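Local coordinates for putative fimbrium subunit Fim1C (Bacteroides uniformis, PDB 4K4K), which is a putative component of the fimbrial tip, part of the surface appendages that mediate cell adhesion and biofilm formation, at residues F86-Y90 with V133-F137; G162-S168 with A217-P223; V207-T213 with S240-A245. All blocks are in the same frame, centred on the assembly; numbering follows the deposited sequence. Where two conformers were deposited one is given.

Interaction 1: F86-Y90 with V133-F137; sequences FVAYY and VAFVF
A88 and F135 meet methyl to ring: A88 CB lies 4.1 Å from the centroid of the F135 ring and 20° off its normal, a CH-pi contact offset toward the rim. The opposite face of F135 is taken by its own neighbour V133, whose CG1 sits over the rim, so the ring stands between a methyl of each segment. With CG anti to the carbonyl carbon (chi1 -68°), the ring rises toward strand 84-90, and its CE1 comes to 3.8 Å from F86 CB. The F86 ring itself leads away, yet one face still receives V133: CG2 of V133 is 4.3 Å from the ring centroid, 25° off the normal, a second CH-pi pair. F137 presents the CE1-CZ side of its ring. CZ touches A88 CB at 3.8 Å, while the edge at CE1 meets the Y89 backbone, 3.8 Å from Y89 C.

This apolar contact joins strand 84-90 to the interrupted beginning of strand 132-150. The two do not pair directly, A88 CA and F135 CA being 7.4 Å apart; strand 118-126 pairs with both, and the contact bridges its two neighbours on the inner side of a curled region of the all-beta fimbrillin-like fold. V87 and Y89 pair with strand 37-44. F135 reaches I40 and A120 on these flanking strands, and F137 sets its ring edge-to-face with W32.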
ATOM      1  N   PHE A  86      18.235   9.693  -4.961  1.00 14.31           N
ATOM      2  CA  PHE A  86      17.229   9.821  -3.919  1.00 13.95           C
ATOM      3  C   PHE A  86      16.274   8.683  -3.976  1.00 17.25           C
ATOM      4  O   PHE A  86      15.845   8.302  -5.069  1.00 16.38           O
ATOM      5  CB  PHE A  86      16.442  11.169  -4.089  1.00 14.76           C
ATOM      6  CG  PHE A  86      17.309  12.366  -3.774  1.00 16.29           C
ATOM      7  CD1 PHE A  86      18.164  12.903  -4.737  1.00 17.82           C
ATOM      8  CD2 PHE A  86      17.338  12.901  -2.488  1.00 18.02           C
ATOM      9  CE1 PHE A  86      19.014  13.970  -4.429  1.00 19.43           C
ATOM     10  CE2 PHE A  86      18.190  13.961  -2.173  1.00 19.86           C
ATOM     11  CZ  PHE A  86      19.019  14.497  -3.141  1.00 18.50           C
ATOM     12  N   VAL A  87      15.896   8.180  -2.807  1.00 13.38           N
ATOM     13  CA  VAL A  87      14.871   7.147  -2.672  1.00 13.26           C
ATOM     14  C   VAL A  87      13.959   7.562  -1.523  1.00 16.25           C
ATOM     15  O   VAL A  87      14.375   8.339  -0.661  1.00 14.86           O
ATOM     16  CB  VAL A  87      15.426   5.702  -2.469  1.00 17.65           C
ATOM     17  CG1 VAL A  87      16.233   5.241  -3.675  1.00 18.74           C
ATOM     18  CG2 VAL A  87      16.251   5.591  -1.176  1.00 16.35           C
ATOM     19  N   ALA A  88      12.735   7.017  -1.490  1.00 13.88           N
ATOM     20  CA  ALA A  88      11.782   7.319  -0.418  1.00 12.40           C
ATOM     21  C   ALA A  88      10.824   6.181  -0.235  1.00 15.01           C
ATOM     22  O   ALA A  88      10.664   5.339  -1.122  1.00 14.49           O
ATOM     23  CB  ALA A  88      11.007   8.616  -0.719  1.00 14.27           C
ATOM     24  N   TYR A  89      10.138   6.181   0.911  1.00 12.51           N
ATOM     25  CA  TYR A  89       9.118   5.178   1.177  1.00 12.43           C
ATOM     26  C   TYR A  89       8.012   5.809   2.010  1.00 17.69           C
ATOM     27  O   TYR A  89       8.198   6.848   2.647  1.00 16.68           O
ATOM     28  CB  TYR A  89       9.702   3.911   1.889  1.00 12.38           C
ATOM     29  CG  TYR A  89      10.033   4.195   3.340  1.00 11.38           C
ATOM     30  CD1 TYR A  89      11.190   4.893   3.687  1.00 13.51           C
ATOM     31  CD2 TYR A  89       9.134   3.867   4.365  1.00 11.97           C
ATOM     32  CE1 TYR A  89      11.458   5.229   5.017  1.00 14.67           C
ATOM     33  CE2 TYR A  89       9.386   4.218   5.693  1.00 13.18           C
ATOM     34  CZ  TYR A  89      10.530   4.930   6.010  1.00 17.62           C
ATOM     35  OH  TYR A  89      10.773   5.267   7.323  1.00 15.25           O
ATOM     36  N   TYR A  90       6.861   5.155   2.006  1.00 13.31           N
ATOM     37  CA  TYR A  90       5.684   5.547   2.778  1.00 13.51           C
ATOM     38  C   TYR A  90       5.105   4.266   3.388  1.00 15.11           C
ATOM     39  O   TYR A  90       5.078   3.260   2.689  1.00 15.85           O
ATOM     40  CB  TYR A  90       4.649   6.229   1.826  1.00 15.24           C
ATOM     41  CG  TYR A  90       3.288   6.412   2.461  1.00 17.97           C
ATOM     42  CD1 TYR A  90       3.003   7.539   3.232  1.00 19.67           C
ATOM     43  CD2 TYR A  90       2.325   5.398   2.404  1.00 20.39           C
ATOM     44  CE1 TYR A  90       1.784   7.666   3.916  1.00 20.51           C
ATOM     45  CE2 TYR A  90       1.080   5.541   3.035  1.00 21.41           C
ATOM     46  CZ  TYR A  90       0.818   6.678   3.788  1.00 29.11           C
ATOM     47  OH  TYR A  90      -0.376   6.819   4.449  1.00 30.04           O
ATOM     48  N   VAL A 133      13.102  17.140  -6.918  1.00 20.27           N
ATOM     49  CA  VAL A 133      12.976  15.687  -7.060  1.00 19.00           C
ATOM     50  C   VAL A 133      11.497  15.352  -6.991  1.00 22.48           C
ATOM     51  O   VAL A 133      10.844  15.634  -5.973  1.00 21.90           O
ATOM     52  CB  VAL A 133      13.798  14.888  -5.999  1.00 21.72           C
ATOM     53  CG1 VAL A 133      13.530  13.385  -6.097  1.00 21.85           C
ATOM     54  CG2 VAL A 133      15.300  15.179  -6.108  1.00 21.90           C
ATOM     55  N   ALA A 134      10.974  14.727  -8.058  1.00 20.53           N
ATOM     56  CA  ALA A 134       9.584  14.298  -8.101  1.00 21.40           C
ATOM     57  C   ALA A 134       9.553  12.803  -7.837  1.00 26.96           C
ATOM     58  O   ALA A 134      10.048  12.025  -8.658  1.00 27.94           O
ATOM     59  CB  ALA A 134       8.974  14.638  -9.454  1.00 24.47           C
ATOM     60  N   PHE A 135       9.102  12.411  -6.639  1.00 20.79           N
ATOM     61  CA  PHE A 135       9.025  11.009  -6.260  1.00 20.31           C
ATOM     62  C   PHE A 135       7.757  10.371  -6.833  1.00 25.98           C
ATOM     63  O   PHE A 135       6.667  10.902  -6.653  1.00 28.62           O
ATOM     64  CB  PHE A 135       9.062  10.850  -4.729  1.00 20.70           C
ATOM     65  CG  PHE A 135      10.395  11.218  -4.111  1.00 21.06           C
ATOM     66  CD1 PHE A 135      11.491  10.358  -4.206  1.00 23.71           C
ATOM     67  CD2 PHE A 135      10.555  12.415  -3.427  1.00 24.71           C
ATOM     68  CE1 PHE A 135      12.713  10.676  -3.589  1.00 24.12           C
ATOM     69  CE2 PHE A 135      11.799  12.757  -2.850  1.00 27.70           C
ATOM     70  CZ  PHE A 135      12.858  11.862  -2.909  1.00 23.63           C
ATOM     71  N   VAL A 136       7.895   9.243  -7.506  1.00 19.11           N
ATOM     72  CA  VAL A 136       6.744   8.520  -8.047  1.00 19.10           C
ATOM     73  C   VAL A 136       6.617   7.255  -7.213  1.00 21.95           C
ATOM     74  O   VAL A 136       7.465   6.375  -7.299  1.00 21.27           O
ATOM     75  CB  VAL A 136       6.903   8.237  -9.562  1.00 24.75           C
ATOM     76  CG1 VAL A 136       5.750   7.382 -10.089  1.00 25.69           C
ATOM     77  CG2 VAL A 136       7.019   9.542 -10.352  1.00 25.46           C
ATOM     78  N   PHE A 137       5.590   7.187  -6.384  1.00 18.16           N
ATOM     79  CA  PHE A 137       5.393   6.055  -5.480  1.00 18.26           C
ATOM     80  C   PHE A 137       4.581   4.946  -6.111  1.00 23.33           C
ATOM     81  O   PHE A 137       3.612   5.211  -6.835  1.00 24.59           O
ATOM     82  CB  PHE A 137       4.687   6.519  -4.201  1.00 19.10           C
ATOM     83  CG  PHE A 137       5.579   7.285  -3.240  1.00 17.96           C
ATOM     84  CD1 PHE A 137       6.317   6.617  -2.277  1.00 19.50           C
ATOM     85  CD2 PHE A 137       5.685   8.673  -3.315  1.00 20.26           C
ATOM     86  CE1 PHE A 137       7.133   7.327  -1.380  1.00 20.18           C
ATOM     87  CE2 PHE A 137       6.527   9.384  -2.444  1.00 21.63           C
ATOM     88  CZ  PHE A 137       7.245   8.703  -1.478  1.00 19.28           C
TER

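Interaction 2: G162-S168 with A217-P223; sequences GTTVSIS and ALTFTVP
T164 and T221 form one rung of an antiparallel beta ladder that joins strand 164-177 to strand 217-222; the axes of the two short segments approach to 4.6 Å, with directions 157° apart. The T164-T221 and S166-T219 pairs are hydrogen-bonded and alternate with the non-hydrogen-bonded pairs V165-F220 and I167-L218. The bond from T219 N to S166 O is the straightest, 2.9 Å with an N-H...O angle of 164°. Side chains alternate accordingly: V165, I167, L218 and F220 share one face, where they are buried, and the hydroxyl-bearing T164, S166, T219 and T221 share the other. On the latter, S166 OG bonds to E193 and T219 OG1 to H231, both on flanking strands.

F220 shows how the buried face is filled. Its CB lies near T163 CG2, which approaches the ring close to its plane. With CG anti to the carbonyl carbon (chi1 -56°), the ring extends alongside V165, both side chains pointing the same way. CD2 then meets V165 CG2 at 3.8 Å, and CE2, further out, meets V165 CG1 at 3.8 Å, so the two branches of the valine follow one side of the ring. Beyond them, L218 and I167 cross, L218 CD2 lying 3.8 Å from I167 CB, with I146 and L144 of strand 132-150 packed against this face.

At the far end of the ladder a side chain replaces a carbonyl as acceptor: S168 N donates to A217 O, and A217 N donates to S168 OG at 2.9 Å.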
ATOM      1  N   GLY A 162     -25.101  -5.921   6.916  1.00 39.96           N
ATOM      2  CA  GLY A 162     -24.225  -6.452   7.953  1.00 39.21           C
ATOM      3  C   GLY A 162     -23.310  -7.581   7.526  1.00 41.39           C
ATOM      4  O   GLY A 162     -22.599  -8.130   8.375  1.00 40.04           O
ATOM      5  N   THR A 163     -23.299  -7.939   6.201  1.00 36.69           N
ATOM      6  CA  THR A 163     -22.433  -9.014   5.707  1.00 34.86           C
ATOM      7  C   THR A 163     -20.968  -8.719   6.039  1.00 36.40           C
ATOM      8  O   THR A 163     -20.484  -7.614   5.781  1.00 35.88           O
ATOM      9  CB  THR A 163     -22.632  -9.246   4.186  1.00 36.09           C
ATOM     10  OG1 THR A 163     -23.968  -9.676   3.962  1.00 35.48           O
ATOM     11  CG2 THR A 163     -21.658 -10.275   3.604  1.00 32.49           C
ATOM     12  N   THR A 164     -20.258  -9.706   6.599  1.00 30.69           N
ATOM     13  CA  THR A 164     -18.823  -9.563   6.888  1.00 30.48           C
ATOM     14  C   THR A 164     -18.049 -10.373   5.853  1.00 31.84           C
ATOM     15  O   THR A 164     -18.582 -11.325   5.282  1.00 30.91           O
ATOM     16  CB  THR A 164     -18.477  -9.983   8.320  1.00 43.80           C
ATOM     17  OG1 THR A 164     -18.810 -11.359   8.484  1.00 49.14           O
ATOM     18  CG2 THR A 164     -19.164  -9.132   9.367  1.00 43.58           C
ATOM     19  N   VAL A 165     -16.801  -9.978   5.597  1.00 28.94           N
ATOM     20  CA  VAL A 165     -15.960 -10.620   4.593  1.00 27.45           C
ATOM     21  C   VAL A 165     -14.599 -10.902   5.196  1.00 28.96           C
ATOM     22  O   VAL A 165     -14.003 -10.006   5.800  1.00 27.87           O
ATOM     23  CB  VAL A 165     -15.820  -9.736   3.300  1.00 31.81           C
ATOM     24  CG1 VAL A 165     -15.097 -10.487   2.169  1.00 31.27           C
ATOM     25  CG2 VAL A 165     -17.172  -9.222   2.821  1.00 32.60           C
ATOM     26  N   SER A 166     -14.078 -12.106   4.969  1.00 25.50           N
ATOM     27  CA  SER A 166     -12.718 -12.448   5.376  1.00 24.79           C
ATOM     28  C   SER A 166     -12.053 -13.259   4.268  1.00 27.42           C
ATOM     29  O   SER A 166     -12.745 -13.795   3.397  1.00 28.10           O
ATOM     30  CB  SER A 166     -12.722 -13.200   6.707  1.00 29.71           C
ATOM     31  OG  SER A 166     -13.291 -14.487   6.546  1.00 32.36           O
ATOM     32  N   ILE A 167     -10.721 -13.317   4.270  1.00 22.16           N
ATOM     33  CA  ILE A 167      -9.951 -14.105   3.300  1.00 21.08           C
ATOM     34  C   ILE A 167      -9.073 -15.066   4.097  1.00 27.31           C
ATOM     35  O   ILE A 167      -8.473 -14.670   5.100  1.00 26.00           O
ATOM     36  CB  ILE A 167      -9.158 -13.230   2.285  1.00 22.49           C
ATOM     37  CG1 ILE A 167      -8.510 -14.099   1.175  1.00 22.72           C
ATOM     38  CG2 ILE A 167      -8.151 -12.263   2.964  1.00 21.87           C
ATOM     39  CD1 ILE A 167      -7.841 -13.291  -0.017  1.00 23.98           C
ATOM     40  N   SER A 168      -9.027 -16.331   3.670  1.00 25.46           N
ATOM     41  CA  SER A 168      -8.309 -17.386   4.372  1.00 25.67           C
ATOM     42  C   SER A 168      -6.873 -17.583   3.891  1.00 30.60           C
ATOM     43  O   SER A 168      -6.487 -17.132   2.813  1.00 30.11           O
ATOM     44  CB  SER A 168      -9.060 -18.714   4.217  1.00 28.09           C
ATOM     45  OG  SER A 168      -8.953 -19.170   2.876  1.00 34.19           O
ATOM     46  N   ALA A 217      -9.734 -18.567   0.201  1.00 31.52           N
ATOM     47  CA  ALA A 217     -11.156 -18.405  -0.022  1.00 31.20           C
ATOM     48  C   ALA A 217     -11.676 -17.149   0.645  1.00 32.46           C
ATOM     49  O   ALA A 217     -11.189 -16.758   1.709  1.00 30.68           O
ATOM     50  CB  ALA A 217     -11.919 -19.627   0.501  1.00 33.64           C
ATOM     51  N   LEU A 218     -12.659 -16.512   0.016  1.00 28.45           N
ATOM     52  CA  LEU A 218     -13.403 -15.412   0.613  1.00 27.47           C
ATOM     53  C   LEU A 218     -14.594 -16.010   1.346  1.00 33.19           C
ATOM     54  O   LEU A 218     -15.294 -16.854   0.770  1.00 34.00           O
ATOM     55  CB  LEU A 218     -13.903 -14.389  -0.429  1.00 27.11           C
ATOM     56  CG  LEU A 218     -12.892 -13.585  -1.212  1.00 30.58           C
ATOM     57  CD1 LEU A 218     -13.604 -12.606  -2.126  1.00 31.38           C
ATOM     58  CD2 LEU A 218     -11.930 -12.812  -0.284  1.00 29.72           C
ATOM     59  N   THR A 219     -14.837 -15.593   2.598  1.00 28.50           N
ATOM     60  CA  THR A 219     -16.006 -16.061   3.354  1.00 28.27           C
ATOM     61  C   THR A 219     -16.933 -14.875   3.556  1.00 31.98           C
ATOM     62  O   THR A 219     -16.507 -13.833   4.054  1.00 30.26           O
ATOM     63  CB  THR A 219     -15.623 -16.757   4.683  1.00 33.65           C
ATOM     64  OG1 THR A 219     -14.834 -17.906   4.368  1.00 32.77           O
ATOM     65  CG2 THR A 219     -16.857 -17.207   5.508  1.00 33.90           C
ATOM     66  N   PHE A 220     -18.206 -15.041   3.174  1.00 29.52           N
ATOM     67  CA  PHE A 220     -19.231 -14.026   3.356  1.00 29.22           C
ATOM     68  C   PHE A 220     -20.218 -14.531   4.383  1.00 33.93           C
ATOM     69  O   PHE A 220     -20.897 -15.517   4.104  1.00 34.33           O
ATOM     70  CB  PHE A 220     -19.963 -13.730   2.023  1.00 30.90           C
ATOM     71  CG  PHE A 220     -19.025 -13.313   0.923  1.00 30.56           C
ATOM     72  CD1 PHE A 220     -18.444 -14.261   0.083  1.00 32.61           C
ATOM     73  CD2 PHE A 220     -18.682 -11.978   0.754  1.00 31.83           C
ATOM     74  CE1 PHE A 220     -17.536 -13.876  -0.907  1.00 32.59           C
ATOM     75  CE2 PHE A 220     -17.768 -11.596  -0.226  1.00 33.72           C
ATOM     76  CZ  PHE A 220     -17.197 -12.551  -1.041  1.00 32.76           C
ATOM     77  N   THR A 221     -20.289 -13.889   5.563  1.00 31.52           N
ATOM     78  CA  THR A 221     -21.234 -14.276   6.622  0.50 32.46           C
ATOM     79  C   THR A 221     -22.405 -13.309   6.539  1.00 37.39           C
ATOM     80  O   THR A 221     -22.208 -12.111   6.758  1.00 36.54           O
ATOM     81  CB  THR A 221     -20.530 -14.274   7.991  0.50 36.84           C
ATOM     82  OG1 THR A 221     -19.271 -14.943   7.877  0.50 33.86           O
ATOM     83  CG2 THR A 221     -21.378 -14.911   9.095  0.50 36.46           C
ATOM     84  N   VAL A 222     -23.591 -13.808   6.191  1.00 37.96           N
ATOM     85  CA  VAL A 222     -24.782 -13.003   6.013  1.00 39.65           C
ATOM     86  C   VAL A 222     -25.700 -13.139   7.239  1.00 49.83           C
ATOM     87  O   VAL A 222     -26.320 -14.185   7.419  1.00 50.97           O
ATOM     88  CB  VAL A 222     -25.505 -13.392   4.697  1.00 43.07           C
ATOM     89  CG1 VAL A 222     -26.675 -12.462   4.424  1.00 43.32           C
ATOM     90  CG2 VAL A 222     -24.530 -13.397   3.509  1.00 42.05           C
ATOM     91  N   PRO A 223     -25.818 -12.079   8.070  1.00 51.62           N
ATOM     92  CA  PRO A 223     -26.684 -12.170   9.267  1.00 54.33           C
ATOM     93  C   PRO A 223     -28.155 -12.410   8.934  1.00 63.78           C
ATOM     94  O   PRO A 223     -28.816 -13.177   9.640  1.00 65.02           O
ATOM     95  CB  PRO A 223     -26.493 -10.820   9.958  1.00 56.21           C
ATOM     96  CG  PRO A 223     -25.264 -10.252   9.391  1.00 59.03           C
ATOM     97  CD  PRO A 223     -25.152 -10.766   7.991  1.00 53.63           C
TER
HETATM   98  O   HOH W   1     -21.995 -10.453   9.748  1.00 38.71           O

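Interaction 3: V207-T213 with S240-A245; sequences VLPAAST and SKAFVA
The F243 ring carries T213 CG2 almost exactly over its centre, 3.6 Å from the centroid and only 7° off the normal, a well-centred CH-pi contact. V207 approaches the same ring obliquely, its CG2 lying 3.9 Å from F243 CD2. The rings of Y249 and F243 meet, and M216, V234 and L144 also touch the F243 side chain. The pyrrolidine of P209 makes a smaller contact, its CG packing against the A245 methyl.

T213 is gripped through its other branch as well. Its OG1 lies between the backbone N and the carbonyl carbon (chi1 58°), which turns the hydroxyl to S240 O, to which it donates over a short 2.6 Å, while CG2 remains over the ring. A weak second bond joins OG1 to N235. The backbone adds T213 N to K241 O at 3.0 Å; this donor stands 46° out of the carbonyl plane, so it does not use a lone pair.

Both segments are connecting loops of the fimbrillin-like all-beta fold, one leaving strand 202-207 at V207 and the other preceding strand 247-256. A single antiparallel bridge, together with the two T213 bonds, ties them. At this bridge A210 and F243 form a hydrogen-bonded pair. A210 N donates to F243 O in the carbonyl plane, on a lone pair, and F243 N returns a bond of 2.8 Å to A210 O.

On the second loop, S240 OG bonds to Y251 OH of strand 247-256 and K241 NZ to N235 O of the same chain. Past the bridge the chain around A211 folds over A242, whose CB lies 3.2 Å from A211 O.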
ATOM      1  N   VAL A 207      -3.364  -7.004   1.229  1.00 17.31           N
ATOM      2  CA  VAL A 207      -2.793  -8.324   1.508  1.00 16.60           C
ATOM      3  C   VAL A 207      -1.406  -8.428   0.877  1.00 20.96           C
ATOM      4  O   VAL A 207      -1.025  -7.592   0.052  1.00 18.74           O
ATOM      5  CB  VAL A 207      -3.733  -9.470   1.023  1.00 20.83           C
ATOM      6  CG1 VAL A 207      -5.090  -9.417   1.752  1.00 20.78           C
ATOM      7  CG2 VAL A 207      -3.899  -9.451  -0.503  1.00 20.77           C
ATOM      8  N   LEU A 208      -0.686  -9.494   1.222  1.00 18.45           N
ATOM      9  CA  LEU A 208       0.640  -9.690   0.670  1.00 20.01           C
ATOM     10  C   LEU A 208       0.585 -10.280  -0.730  1.00 22.87           C
ATOM     11  O   LEU A 208      -0.286 -11.116  -1.020  1.00 22.69           O
ATOM     12  CB  LEU A 208       1.445 -10.642   1.577  1.00 20.30           C
ATOM     13  CG  LEU A 208       1.694 -10.204   3.017  1.00 21.88           C
ATOM     14  CD1 LEU A 208       2.650 -11.169   3.692  1.00 22.98           C
ATOM     15  CD2 LEU A 208       2.262  -8.769   3.083  1.00 21.06           C
ATOM     16  N   PRO A 209       1.591  -9.959  -1.574  1.00 22.13           N
ATOM     17  CA  PRO A 209       1.682 -10.643  -2.878  1.00 21.43           C
ATOM     18  C   PRO A 209       1.829 -12.149  -2.672  1.00 26.40           C
ATOM     19  O   PRO A 209       2.384 -12.580  -1.659  1.00 25.65           O
ATOM     20  CB  PRO A 209       2.950 -10.041  -3.517  1.00 22.86           C
ATOM     21  CG  PRO A 209       3.195  -8.744  -2.758  1.00 25.88           C
ATOM     22  CD  PRO A 209       2.715  -9.013  -1.371  1.00 21.26           C
ATOM     23  N   ALA A 210       1.297 -12.942  -3.592  1.00 26.07           N
ATOM     24  CA  ALA A 210       1.336 -14.402  -3.529  1.00 28.10           C
ATOM     25  C   ALA A 210       1.435 -14.969  -4.927  1.00 34.69           C
ATOM     26  O   ALA A 210       0.617 -14.633  -5.800  1.00 33.89           O
ATOM     27  CB  ALA A 210       0.088 -14.953  -2.832  1.00 28.69           C
ATOM     28  N   ALA A 211       2.432 -15.846  -5.135  1.00 34.58           N
ATOM     29  CA  ALA A 211       2.676 -16.504  -6.420  1.00 36.04           C
ATOM     30  C   ALA A 211       1.459 -17.364  -6.808  1.00 40.49           C
ATOM     31  O   ALA A 211       1.143 -17.482  -7.988  1.00 41.05           O
ATOM     32  CB  ALA A 211       3.938 -17.360  -6.340  1.00 37.44           C
ATOM     33  N   SER A 212       0.727 -17.877  -5.805  1.00 37.35           N
ATOM     34  CA  SER A 212      -0.487 -18.654  -6.030  1.00 37.58           C
ATOM     35  C   SER A 212      -1.567 -18.320  -5.010  1.00 40.37           C
ATOM     36  O   SER A 212      -1.286 -18.302  -3.804  1.00 40.40           O
ATOM     37  CB  SER A 212      -0.191 -20.149  -5.975  1.00 41.00           C
ATOM     38  OG  SER A 212      -1.384 -20.894  -6.163  1.00 46.22           O
ATOM     39  N   THR A 213      -2.807 -18.117  -5.487  1.00 36.68           N
ATOM     40  CA  THR A 213      -3.975 -17.877  -4.624  1.00 36.07           C
ATOM     41  C   THR A 213      -4.683 -19.210  -4.266  1.00 41.45           C
ATOM     42  O   THR A 213      -5.785 -19.188  -3.710  1.00 39.76           O
ATOM     43  CB  THR A 213      -4.958 -16.888  -5.269  1.00 36.63           C
ATOM     44  OG1 THR A 213      -5.395 -17.389  -6.538  1.00 35.78           O
ATOM     45  CG2 THR A 213      -4.386 -15.484  -5.404  1.00 32.74           C
ATOM     46  N   SER A 240      -7.337 -13.606 -10.925  1.00 39.85           N
ATOM     47  CA  SER A 240      -6.526 -13.743  -9.709  1.00 37.30           C
ATOM     48  C   SER A 240      -6.022 -15.168  -9.408  1.00 39.19           C
ATOM     49  O   SER A 240      -6.284 -15.701  -8.335  1.00 37.50           O
ATOM     50  CB  SER A 240      -7.276 -13.183  -8.498  1.00 37.29           C
ATOM     51  OG  SER A 240      -8.428 -13.933  -8.148  1.00 34.20           O
ATOM     52  N   LYS A 241      -5.212 -15.745 -10.310  1.00 37.09           N
ATOM     53  CA  LYS A 241      -4.552 -17.041 -10.051  1.00 37.43           C
ATOM     54  C   LYS A 241      -3.346 -16.809  -9.095  1.00 38.75           C
ATOM     55  O   LYS A 241      -2.827 -17.726  -8.451  1.00 39.58           O
ATOM     56  CB  LYS A 241      -4.085 -17.696 -11.373  1.00 41.78           C
ATOM     57  CG  LYS A 241      -5.211 -17.995 -12.374  1.00 49.98           C
ATOM     58  CD  LYS A 241      -6.087 -19.157 -11.931  1.00 59.59           C
ATOM     59  CE  LYS A 241      -7.320 -19.308 -12.790  1.00 60.75           C
ATOM     60  NZ  LYS A 241      -8.180 -20.419 -12.305  1.00 58.60           N
ATOM     61  N   ALA A 242      -2.943 -15.554  -9.004  1.00 32.33           N
ATOM     62  CA  ALA A 242      -1.854 -15.026  -8.181  1.00 30.71           C
ATOM     63  C   ALA A 242      -2.219 -13.636  -7.742  1.00 31.92           C
ATOM     64  O   ALA A 242      -3.062 -12.995  -8.376  1.00 32.11           O
ATOM     65  CB  ALA A 242      -0.556 -14.988  -8.998  1.00 32.01           C
ATOM     66  N   PHE A 243      -1.583 -13.145  -6.674  1.00 26.76           N
ATOM     67  CA  PHE A 243      -1.751 -11.755  -6.237  1.00 23.77           C
ATOM     68  C   PHE A 243      -0.448 -11.030  -6.567  1.00 26.73           C
ATOM     69  O   PHE A 243       0.582 -11.315  -5.947  1.00 25.45           O
ATOM     70  CB  PHE A 243      -2.075 -11.657  -4.733  1.00 23.30           C
ATOM     71  CG  PHE A 243      -3.495 -11.979  -4.309  1.00 23.51           C
ATOM     72  CD1 PHE A 243      -4.568 -11.737  -5.164  1.00 26.58           C
ATOM     73  CD2 PHE A 243      -3.766 -12.416  -3.018  1.00 25.73           C
ATOM     74  CE1 PHE A 243      -5.885 -11.992  -4.752  1.00 26.48           C
ATOM     75  CE2 PHE A 243      -5.084 -12.650  -2.595  1.00 27.97           C
ATOM     76  CZ  PHE A 243      -6.133 -12.425  -3.461  1.00 26.72           C
ATOM     77  N   VAL A 244      -0.479 -10.120  -7.561  1.00 24.33           N
ATOM     78  CA  VAL A 244       0.709  -9.391  -8.021  1.00 24.26           C
ATOM     79  C   VAL A 244       0.869  -8.062  -7.281  1.00 24.65           C
ATOM     80  O   VAL A 244      -0.058  -7.259  -7.248  1.00 23.93           O
ATOM     81  CB  VAL A 244       0.645  -9.190  -9.567  1.00 28.36           C
ATOM     82  CG1 VAL A 244       1.802  -8.321 -10.077  1.00 28.38           C
ATOM     83  CG2 VAL A 244       0.607 -10.542 -10.287  1.00 28.39           C
ATOM     84  N   ALA A 245       2.077  -7.804  -6.727  1.00 22.94           N
ATOM     85  CA  ALA A 245       2.382  -6.557  -6.020  1.00 21.66           C
ATOM     86  C   ALA A 245       2.009  -5.339  -6.866  1.00 25.88           C
ATOM     87  O   ALA A 245       2.224  -5.354  -8.085  1.00 26.77           O
ATOM     88  CB  ALA A 245       3.873  -6.500  -5.676  1.00 20.89           C
TER

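In the fold
Interaction 1 closes along the chain before the other two open, and its centre lies 37 Å from that of interaction 2, on opposite sides of the chain's centre. Interaction 3 has its centre about 25 Å from that of interaction 1 and 19 Å from that of interaction 2. The segments of interactions 2 and 3 alternate in sequence, and the two contacts touch where I167 CD1 packs 3.8 Å from F243 CE2. In this all-beta fimbrillin-like fold, strand 132-150, interrupted near F135, supplies one half of interaction 1 and then runs on to the others: L144 packs on I167 of interaction 2 and on V207 and F243 of interaction 3, and I146 on L218.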